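Local coordinates for protein motility-associated killing factor MakB (Vibrio cholerae serotype O1, PDB 6W1W) that is one component of a three-component cytotoxin of the cholera bacterium, structurally similar to alpha-pore-forming toxins and probably acting with its partner proteins, at residues I77-A91 and I316-V330. Residues are numbered along the deposited sequence; the frame is centred on the assembly and turned at random.
Sequences ITSFINYQTTFDACA and IKIASASWKTISEFV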
ATOM      1  N   ILE A  77      12.016   4.862   7.030  1.00130.75           N
ATOM      2  CA  ILE A  77      13.116   5.159   6.114  1.00140.51           C
ATOM      3  C   ILE A  77      14.323   5.655   6.898  1.00139.75           C
ATOM      4  O   ILE A  77      15.416   5.082   6.826  1.00152.76           O
ATOM      5  CB  ILE A  77      12.679   6.191   5.058  1.00143.63           C
ATOM      6  CG1 ILE A  77      11.693   5.578   4.057  1.00143.99           C
ATOM      7  CG2 ILE A  77      13.898   6.784   4.343  1.00127.09           C
ATOM      8  CD1 ILE A  77      12.337   4.796   2.946  1.00134.76           C
ATOM      9  N   THR A  78      14.132   6.723   7.678  1.00120.79           N
ATOM     10  CA  THR A  78      15.247   7.333   8.392  1.00130.74           C
ATOM     11  C   THR A  78      15.795   6.440   9.502  1.00128.58           C
ATOM     12  O   THR A  78      16.928   6.657   9.946  1.00132.57           O
ATOM     13  CB  THR A  78      14.824   8.687   8.969  1.00142.14           C
ATOM     14  OG1 THR A  78      15.986   9.443   9.325  1.00147.54           O
ATOM     15  CG2 THR A  78      13.956   8.502  10.207  1.00147.85           C
ATOM     16  N   SER A  79      15.032   5.438   9.952  1.00110.00           N
ATOM     17  CA  SER A  79      15.521   4.581  11.029  1.00109.14           C
ATOM     18  C   SER A  79      16.701   3.731  10.576  1.00132.26           C
ATOM     19  O   SER A  79      17.611   3.462  11.370  1.00134.03           O
ATOM     20  CB  SER A  79      14.393   3.696  11.563  1.00 95.88           C
ATOM     21  OG  SER A  79      14.023   2.698  10.631  1.00114.53           O
ATOM     22  N   PHE A  80      16.712   3.311   9.310  1.00135.02           N
ATOM     23  CA  PHE A  80      17.831   2.530   8.795  1.00114.88           C
ATOM     24  C   PHE A  80      18.965   3.417   8.299  1.00112.11           C
ATOM     25  O   PHE A  80      20.130   3.000   8.327  1.00104.03           O
ATOM     26  CB  PHE A  80      17.357   1.603   7.674  1.00104.52           C
ATOM     27  CG  PHE A  80      16.590   0.407   8.160  1.00108.25           C
ATOM     28  CD1 PHE A  80      15.219   0.475   8.351  1.00108.44           C
ATOM     29  CD2 PHE A  80      17.240  -0.787   8.425  1.00112.25           C
ATOM     30  CE1 PHE A  80      14.509  -0.626   8.799  1.00111.33           C
ATOM     31  CE2 PHE A  80      16.536  -1.890   8.871  1.00110.07           C
ATOM     32  CZ  PHE A  80      15.169  -1.808   9.058  1.00108.24           C
ATOM     33  N   ILE A  81      18.652   4.632   7.847  1.00107.64           N
ATOM     34  CA  ILE A  81      19.694   5.547   7.394  1.00121.63           C
ATOM     35  C   ILE A  81      20.471   6.106   8.579  1.00140.89           C
ATOM     36  O   ILE A  81      21.708   6.087   8.595  1.00148.75           O
ATOM     37  CB  ILE A  81      19.083   6.670   6.538  1.00120.68           C
ATOM     38  CG1 ILE A  81      18.523   6.097   5.235  1.00132.97           C
ATOM     39  CG2 ILE A  81      20.117   7.745   6.253  1.00107.47           C
ATOM     40  CD1 ILE A  81      17.875   7.135   4.348  1.00133.22           C
ATOM     41  N   ASN A  82      19.757   6.607   9.592  1.00142.57           N
ATOM     42  CA  ASN A  82      20.425   7.156  10.767  1.00141.06           C
ATOM     43  C   ASN A  82      21.206   6.086  11.521  1.00126.89           C
ATOM     44  O   ASN A  82      22.275   6.374  12.075  1.00126.38           O
ATOM     45  CB  ASN A  82      19.401   7.825  11.690  1.00146.48           C
ATOM     46  CG  ASN A  82      20.013   8.310  12.999  1.00150.52           C
ATOM     47  OD1 ASN A  82      20.785   9.271  13.018  1.00153.76           O
ATOM     48  ND2 ASN A  82      19.654   7.657  14.102  1.00134.83           N
ATOM     49  N   TYR A  83      20.705   4.848  11.547  1.00100.63           N
ATOM     50  CA  TYR A  83      21.393   3.808  12.306  1.00 99.27           C
ATOM     51  C   TYR A  83      22.744   3.466  11.689  1.00113.77           C
ATOM     52  O   TYR A  83      23.717   3.226  12.412  1.00106.30           O
ATOM     53  CB  TYR A  83      20.531   2.553  12.417  1.00 93.59           C
ATOM     54  CG  TYR A  83      21.189   1.470  13.243  1.00 99.06           C
ATOM     55  CD1 TYR A  83      21.238   1.556  14.628  1.00108.78           C
ATOM     56  CD2 TYR A  83      21.779   0.371  12.639  1.00103.41           C
ATOM     57  CE1 TYR A  83      21.850   0.574  15.389  1.00109.54           C
ATOM     58  CE2 TYR A  83      22.391  -0.617  13.392  1.00117.33           C
ATOM     59  CZ  TYR A  83      22.424  -0.513  14.764  1.00119.41           C
ATOM     60  OH  TYR A  83      23.033  -1.499  15.508  1.00112.65           O
ATOM     61  N   GLN A  84      22.824   3.432  10.356  1.00125.37           N
ATOM     62  CA  GLN A  84      24.113   3.212   9.708  1.00125.27           C
ATOM     63  C   GLN A  84      25.067   4.367   9.975  1.00124.48           C
ATOM     64  O   GLN A  84      26.285   4.165  10.034  1.00120.84           O
ATOM     65  CB  GLN A  84      23.918   3.012   8.205  1.00128.53           C
ATOM     66  CG  GLN A  84      25.204   2.737   7.439  1.00127.70           C
ATOM     67  CD  GLN A  84      25.868   4.005   6.929  1.00133.21           C
ATOM     68  OE1 GLN A  84      25.198   5.004   6.652  1.00117.47           O
ATOM     69  NE2 GLN A  84      27.194   3.973   6.809  1.00101.63           N
ATOM     70  N   THR A  85      24.532   5.577  10.152  1.00125.70           N
ATOM     71  CA  THR A  85      25.382   6.733  10.419  1.00133.55           C
ATOM     72  C   THR A  85      26.081   6.603  11.769  1.00137.66           C
ATOM     73  O   THR A  85      27.310   6.714  11.854  1.00142.92           O
ATOM     74  CB  THR A  85      24.554   8.019  10.361  1.00135.91           C
ATOM     75  OG1 THR A  85      23.898   8.106   9.091  1.00139.64           O
ATOM     76  CG2 THR A  85      25.447   9.242  10.552  1.00126.01           C
ATOM     77  N   THR A  86      25.315   6.352  12.835  1.00131.27           N
ATOM     78  CA  THR A  86      25.920   6.193  14.154  1.00133.49           C
ATOM     79  C   THR A  86      26.697   4.888  14.275  1.00127.03           C
ATOM     80  O   THR A  86      27.523   4.756  15.183  1.00136.60           O
ATOM     81  CB  THR A  86      24.854   6.265  15.255  1.00129.15           C
ATOM     82  OG1 THR A  86      23.939   5.170  15.116  1.00125.59           O
ATOM     83  CG2 THR A  86      24.084   7.581  15.176  1.00120.96           C
ATOM     84  N   PHE A  87      26.458   3.925  13.382  1.00109.46           N
ATOM     85  CA  PHE A  87      27.199   2.669  13.442  1.00109.71           C
ATOM     86  C   PHE A  87      28.629   2.851  12.947  1.00128.04           C
ATOM     87  O   PHE A  87      29.565   2.270  13.511  1.00115.68           O
ATOM     88  CB  PHE A  87      26.481   1.596  12.626  1.00 98.82           C
ATOM     89  CG  PHE A  87      26.952   0.193  12.907  1.00104.09           C
ATOM     90  CD1 PHE A  87      28.146  -0.275  12.382  1.00115.56           C
ATOM     91  CD2 PHE A  87      26.184  -0.665  13.676  1.00107.45           C
ATOM     92  CE1 PHE A  87      28.575  -1.565  12.635  1.00125.15           C
ATOM     93  CE2 PHE A  87      26.605  -1.958  13.928  1.00105.18           C
ATOM     94  CZ  PHE A  87      27.802  -2.407  13.409  1.00118.77           C
ATOM     95  N   ASP A  88      28.818   3.649  11.889  1.00136.84           N
ATOM     96  CA  ASP A  88      30.157   3.927  11.380  1.00142.32           C
ATOM     97  C   ASP A  88      31.010   4.689  12.383  1.00155.61           C
ATOM     98  O   ASP A  88      32.240   4.579  12.341  1.00165.23           O
ATOM     99  CB  ASP A  88      30.073   4.707  10.069  1.00142.69           C
ATOM    100  CG  ASP A  88      30.127   3.806   8.855  1.00152.52           C
ATOM    101  OD1 ASP A  88      30.204   2.572   9.042  1.00144.43           O
ATOM    102  OD2 ASP A  88      30.103   4.331   7.720  1.00151.97           O
ATOM    103  N   ALA A  89      30.389   5.453  13.284  1.00158.89           N
ATOM    104  CA  ALA A  89      31.158   6.126  14.325  1.00150.22           C
ATOM    105  C   ALA A  89      31.864   5.127  15.231  1.00144.68           C
ATOM    106  O   ALA A  89      32.969   5.400  15.713  1.00137.94           O
ATOM    107  CB  ALA A  89      30.252   7.043  15.149  1.00137.86           C
ATOM    108  N   CYS A  90      31.257   3.961  15.459  1.00145.11           N
ATOM    109  CA  CYS A  90      31.822   2.960  16.354  1.00151.80           C
ATOM    110  C   CYS A  90      32.694   1.936  15.642  1.00153.20           C
ATOM    111  O   CYS A  90      33.321   1.110  16.312  1.00166.70           O
ATOM    112  CB  CYS A  90      30.709   2.231  17.112  1.00157.41           C
ATOM    113  SG  CYS A  90      29.739   3.312  18.181  1.00179.69           S
ATOM    114  N   ALA A  91      32.750   1.960  14.315  1.00143.89           N
ATOM    115  CA  ALA A  91      33.636   1.078  13.555  1.00140.20           C
ATOM    116  C   ALA A  91      34.849   1.898  13.126  1.00150.57           C
ATOM    117  O   ALA A  91      34.848   2.553  12.083  1.00135.33           O
ATOM    118  CB  ALA A  91      32.907   0.452  12.370  1.00122.73           C
ATOM    119  N   ILE A 316      33.750  -6.037  12.560  1.00130.32           N
ATOM    120  CA  ILE A 316      32.832  -4.907  12.517  1.00138.63           C
ATOM    121  C   ILE A 316      32.974  -4.136  11.204  1.00138.81           C
ATOM    122  O   ILE A 316      32.013  -3.507  10.741  1.00126.86           O
ATOM    123  CB  ILE A 316      33.046  -4.001  13.744  1.00127.98           C
ATOM    124  CG1 ILE A 316      31.954  -2.930  13.816  1.00123.79           C
ATOM    125  CG2 ILE A 316      34.444  -3.385  13.726  1.00114.91           C
ATOM    126  CD1 ILE A 316      32.028  -2.059  15.042  1.00110.65           C
ATOM    127  N   LYS A 317      34.149  -4.185  10.570  1.00133.06           N
ATOM    128  CA  LYS A 317      34.314  -3.497   9.294  1.00117.63           C
ATOM    129  C   LYS A 317      33.450  -4.129   8.208  1.00122.73           C
ATOM    130  O   LYS A 317      32.920  -3.421   7.343  1.00110.18           O
ATOM    131  CB  LYS A 317      35.785  -3.496   8.879  1.00122.20           C
ATOM    132  CG  LYS A 317      36.707  -2.708   9.799  1.00124.39           C
ATOM    133  CD  LYS A 317      37.595  -3.634  10.622  1.00144.01           C
ATOM    134  CE  LYS A 317      38.442  -4.548   9.736  1.00158.18           C
ATOM    135  NZ  LYS A 317      39.460  -3.812   8.930  1.00159.30           N
ATOM    136  N   ILE A 318      33.296  -5.455   8.231  1.00130.31           N
ATOM    137  CA  ILE A 318      32.378  -6.101   7.298  1.00130.78           C
ATOM    138  C   ILE A 318      30.931  -5.897   7.722  1.00123.28           C
ATOM    139  O   ILE A 318      30.023  -6.031   6.893  1.00132.13           O
ATOM    140  CB  ILE A 318      32.681  -7.605   7.143  1.00134.87           C
ATOM    141  CG1 ILE A 318      31.806  -8.447   8.078  1.00137.13           C
ATOM    142  CG2 ILE A 318      34.168  -7.892   7.379  1.00128.82           C
ATOM    143  CD1 ILE A 318      31.922  -9.940   7.838  1.00130.88           C
ATOM    144  N   ALA A 319      30.695  -5.565   8.992  1.00123.96           N
ATOM    145  CA  ALA A 319      29.341  -5.276   9.450  1.00120.16           C
ATOM    146  C   ALA A 319      28.880  -3.897   8.993  1.00117.00           C
ATOM    147  O   ALA A 319      27.744  -3.742   8.532  1.00115.81           O
ATOM    148  CB  ALA A 319      29.263  -5.391  10.972  1.00124.55           C
ATOM    149  N   SER A 320      29.750  -2.887   9.097  1.00117.69           N
ATOM    150  CA  SER A 320      29.375  -1.544   8.661  1.00118.38           C
ATOM    151  C   SER A 320      29.218  -1.470   7.149  1.00128.01           C
ATOM    152  O   SER A 320      28.380  -0.711   6.649  1.00132.22           O
ATOM    153  CB  SER A 320      30.407  -0.525   9.144  1.00119.10           C
ATOM    154  OG  SER A 320      31.611  -0.626   8.404  1.00114.72           O
ATOM    155  N   ALA A 321      30.007  -2.251   6.407  1.00140.56           N
ATOM    156  CA  ALA A 321      29.849  -2.291   4.958  1.00130.51           C
ATOM    157  C   ALA A 321      28.499  -2.870   4.560  1.00140.05           C
ATOM    158  O   ALA A 321      27.944  -2.494   3.520  1.00157.66           O
ATOM    159  CB  ALA A 321      30.979  -3.100   4.323  1.00119.22           C
ATOM    160  N   SER A 322      27.958  -3.781   5.371  1.00128.80           N
ATOM    161  CA  SER A 322      26.625  -4.315   5.116  1.00122.75           C
ATOM    162  C   SER A 322      25.536  -3.314   5.478  1.00115.99           C
ATOM    163  O   SER A 322      24.482  -3.289   4.832  1.00118.69           O
ATOM    164  CB  SER A 322      26.424  -5.620   5.886  1.00119.50           C
ATOM    165  OG  SER A 322      27.365  -6.598   5.485  1.00123.95           O
ATOM    166  N   TRP A 323      25.765  -2.490   6.504  1.00108.80           N
ATOM    167  CA  TRP A 323      24.812  -1.427   6.809  1.00116.46           C
ATOM    168  C   TRP A 323      24.809  -0.362   5.725  1.00126.25           C
ATOM    169  O   TRP A 323      23.762   0.241   5.454  1.00122.07           O
ATOM    170  CB  TRP A 323      25.115  -0.802   8.175  1.00112.24           C
ATOM    171  CG  TRP A 323      24.672  -1.680   9.292  1.00113.41           C
ATOM    172  CD1 TRP A 323      25.462  -2.407  10.136  1.00110.80           C
ATOM    173  CD2 TRP A 323      23.320  -1.963   9.665  1.00103.29           C
ATOM    174  NE1 TRP A 323      24.684  -3.115  11.017  1.00107.17           N
ATOM    175  CE2 TRP A 323      23.365  -2.860  10.748  1.00102.02           C
ATOM    176  CE3 TRP A 323      22.076  -1.540   9.190  1.00100.11           C
ATOM    177  CZ2 TRP A 323      22.213  -3.336  11.367  1.00101.15           C
ATOM    178  CZ3 TRP A 323      20.935  -2.017   9.804  1.00 95.54           C
ATOM    179  CH2 TRP A 323      21.012  -2.905  10.880  1.00 89.46           C
ATOM    180  N   LYS A 324      25.959  -0.123   5.091  1.00126.69           N
ATOM    181  CA  LYS A 324      26.002   0.828   3.987  1.00122.43           C
ATOM    182  C   LYS A 324      25.161   0.336   2.816  1.00119.71           C
ATOM    183  O   LYS A 324      24.501   1.134   2.140  1.00118.10           O
ATOM    184  CB  LYS A 324      27.449   1.070   3.553  1.00129.45           C
ATOM    185  CG  LYS A 324      27.630   2.261   2.618  1.00143.69           C
ATOM    186  CD  LYS A 324      27.102   3.544   3.246  1.00146.42           C
ATOM    187  CE  LYS A 324      27.382   4.759   2.372  1.00148.30           C
ATOM    188  NZ  LYS A 324      26.746   4.648   1.029  1.00146.51           N
ATOM    189  N   THR A 325      25.160  -0.978   2.574  1.00121.94           N
ATOM    190  CA  THR A 325      24.320  -1.539   1.519  1.00121.79           C
ATOM    191  C   THR A 325      22.841  -1.379   1.856  1.00117.56           C
ATOM    192  O   THR A 325      22.029  -1.051   0.983  1.00119.94           O
ATOM    193  CB  THR A 325      24.673  -3.014   1.294  1.00118.97           C
ATOM    194  OG1 THR A 325      26.069  -3.142   0.976  1.00106.93           O
ATOM    195  CG2 THR A 325      23.854  -3.594   0.153  1.00117.45           C
ATOM    196  N   ILE A 326      22.475  -1.589   3.124  1.00122.75           N
ATOM    197  CA  ILE A 326      21.077  -1.457   3.524  1.00112.48           C
ATOM    198  C   ILE A 326      20.657   0.008   3.523  1.00102.91           C
ATOM    199  O   ILE A 326      19.545   0.349   3.106  1.00112.46           O
ATOM    200  CB  ILE A 326      20.845  -2.118   4.896  1.00103.47           C
ATOM    201  CG1 ILE A 326      21.178  -3.609   4.823  1.00108.04           C
ATOM    202  CG2 ILE A 326      19.408  -1.917   5.357  1.00 87.57           C
ATOM    203  CD1 ILE A 326      20.847  -4.371   6.072  1.00104.31           C
ATOM    204  N   SER A 327      21.543   0.900   3.975  1.00100.65           N
ATOM    205  CA  SER A 327      21.217   2.322   3.958  1.00117.21           C
ATOM    206  C   SER A 327      21.046   2.825   2.532  1.00127.95           C
ATOM    207  O   SER A 327      20.192   3.678   2.262  1.00135.11           O
ATOM    208  CB  SER A 327      22.297   3.125   4.685  1.00124.41           C
ATOM    209  OG  SER A 327      21.921   4.488   4.809  1.00123.68           O
ATOM    210  N   GLU A 328      21.843   2.297   1.599  1.00125.91           N
ATOM    211  CA  GLU A 328      21.699   2.694   0.203  1.00120.72           C
ATOM    212  C   GLU A 328      20.419   2.143  -0.415  1.00116.50           C
ATOM    213  O   GLU A 328      19.841   2.779  -1.304  1.00117.67           O
ATOM    214  CB  GLU A 328      22.922   2.246  -0.600  1.00120.58           C
ATOM    215  CG  GLU A 328      24.169   3.083  -0.344  1.00128.49           C
ATOM    216  CD  GLU A 328      25.409   2.514  -1.016  1.00142.71           C
ATOM    217  OE1 GLU A 328      25.268   1.647  -1.904  1.00143.01           O
ATOM    218  OE2 GLU A 328      26.527   2.933  -0.648  1.00146.54           O
ATOM    219  N   PHE A 329      19.962   0.971   0.036  1.00115.13           N
ATOM    220  CA  PHE A 329      18.696   0.443  -0.464  1.00113.29           C
ATOM    221  C   PHE A 329      17.519   1.279   0.016  1.00112.04           C
ATOM    222  O   PHE A 329      16.530   1.440  -0.711  1.00115.67           O
ATOM    223  CB  PHE A 329      18.510  -1.010  -0.029  1.00108.72           C
ATOM    224  CG  PHE A 329      17.226  -1.624  -0.513  1.00117.92           C
ATOM    225  CD1 PHE A 329      17.141  -2.172  -1.782  1.00123.95           C
ATOM    226  CD2 PHE A 329      16.103  -1.654   0.295  1.00117.32           C
ATOM    227  CE1 PHE A 329      15.961  -2.737  -2.235  1.00122.85           C
ATOM    228  CE2 PHE A 329      14.919  -2.216  -0.156  1.00117.85           C
ATOM    229  CZ  PHE A 329      14.850  -2.759  -1.422  1.00110.88           C
ATOM    230  N   VAL A 330      17.600   1.810   1.234  1.00108.98           N
ATOM    231  CA  VAL A 330      16.501   2.608   1.762  1.00104.13           C
ATOM    232  C   VAL A 330      16.465   3.984   1.100  1.00101.59           C
ATOM    233  O   VAL A 330      15.387   4.561   0.914  1.00 99.43           O
ATOM    234  CB  VAL A 330      16.610   2.701   3.298  1.00100.81           C
ATOM    235  CG1 VAL A 330      15.538   3.597   3.870  1.00 94.72           C
ATOM    236  CG2 VAL A 330      16.504   1.308   3.921  1.00 95.86           C
TER
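An aromatic cluster of Y83, F87 and W323 lies at the middle of a near-antiparallel helix pair in the elongated helical part of MakB. The axes of the segments approach to 8.6 Å, their directions 150° apart. With CG of W323 anti to its carbonyl carbon (chi1 -76°), the indole reaches toward the facing helix, with Y83 and F87 both on the same side of its plane, F87 out beyond the CD1/NE1 side. Y83 meets it edge-to-face: CE2 of Y83 lies over the six-membered ring, offset toward its rim and 3.4 Å from CZ2 of W323, with the planes at 69°. F87 is inclined obliquely to the indole, and W323 CD1 sits over the centre of the F87 ring. The indole nitrogen, NE1, hydrogen-bonds to the backbone oxygen of L5, which ties the N-terminal residues to this pair.

F87 is also a knob into a hole formed by I316, A319, S320 and W323, its CE1 being 3.8 Å from CG1 of I316. This knob helps join helix 69-90 to helix 316-333 within a bundle like those of alpha-pore-forming toxins; helix 276-302 continues the aromatic layer, where W287 meets F80 and takes part in an edge-to-face pair with Y83. Near the end of helix 69-90, the methyl of A91 rests against CG1 and CD1 of I316, beside C90, which is disulfide-bonded to C106.

With CG anti to the backbone N, Q84 lays this methylene against the backbone carbonyl of W323; a bend at chi2 then sends the amide past K324, with NE2 3.6 Å from CD of the lysine. Farther along, I81 packs beside the hydroxyl of S327, and the two methyls of V330 diverge, CG1 to CD1 of I77 at 3.5 Å and CG2 to CB of F80 at 3.9 Å.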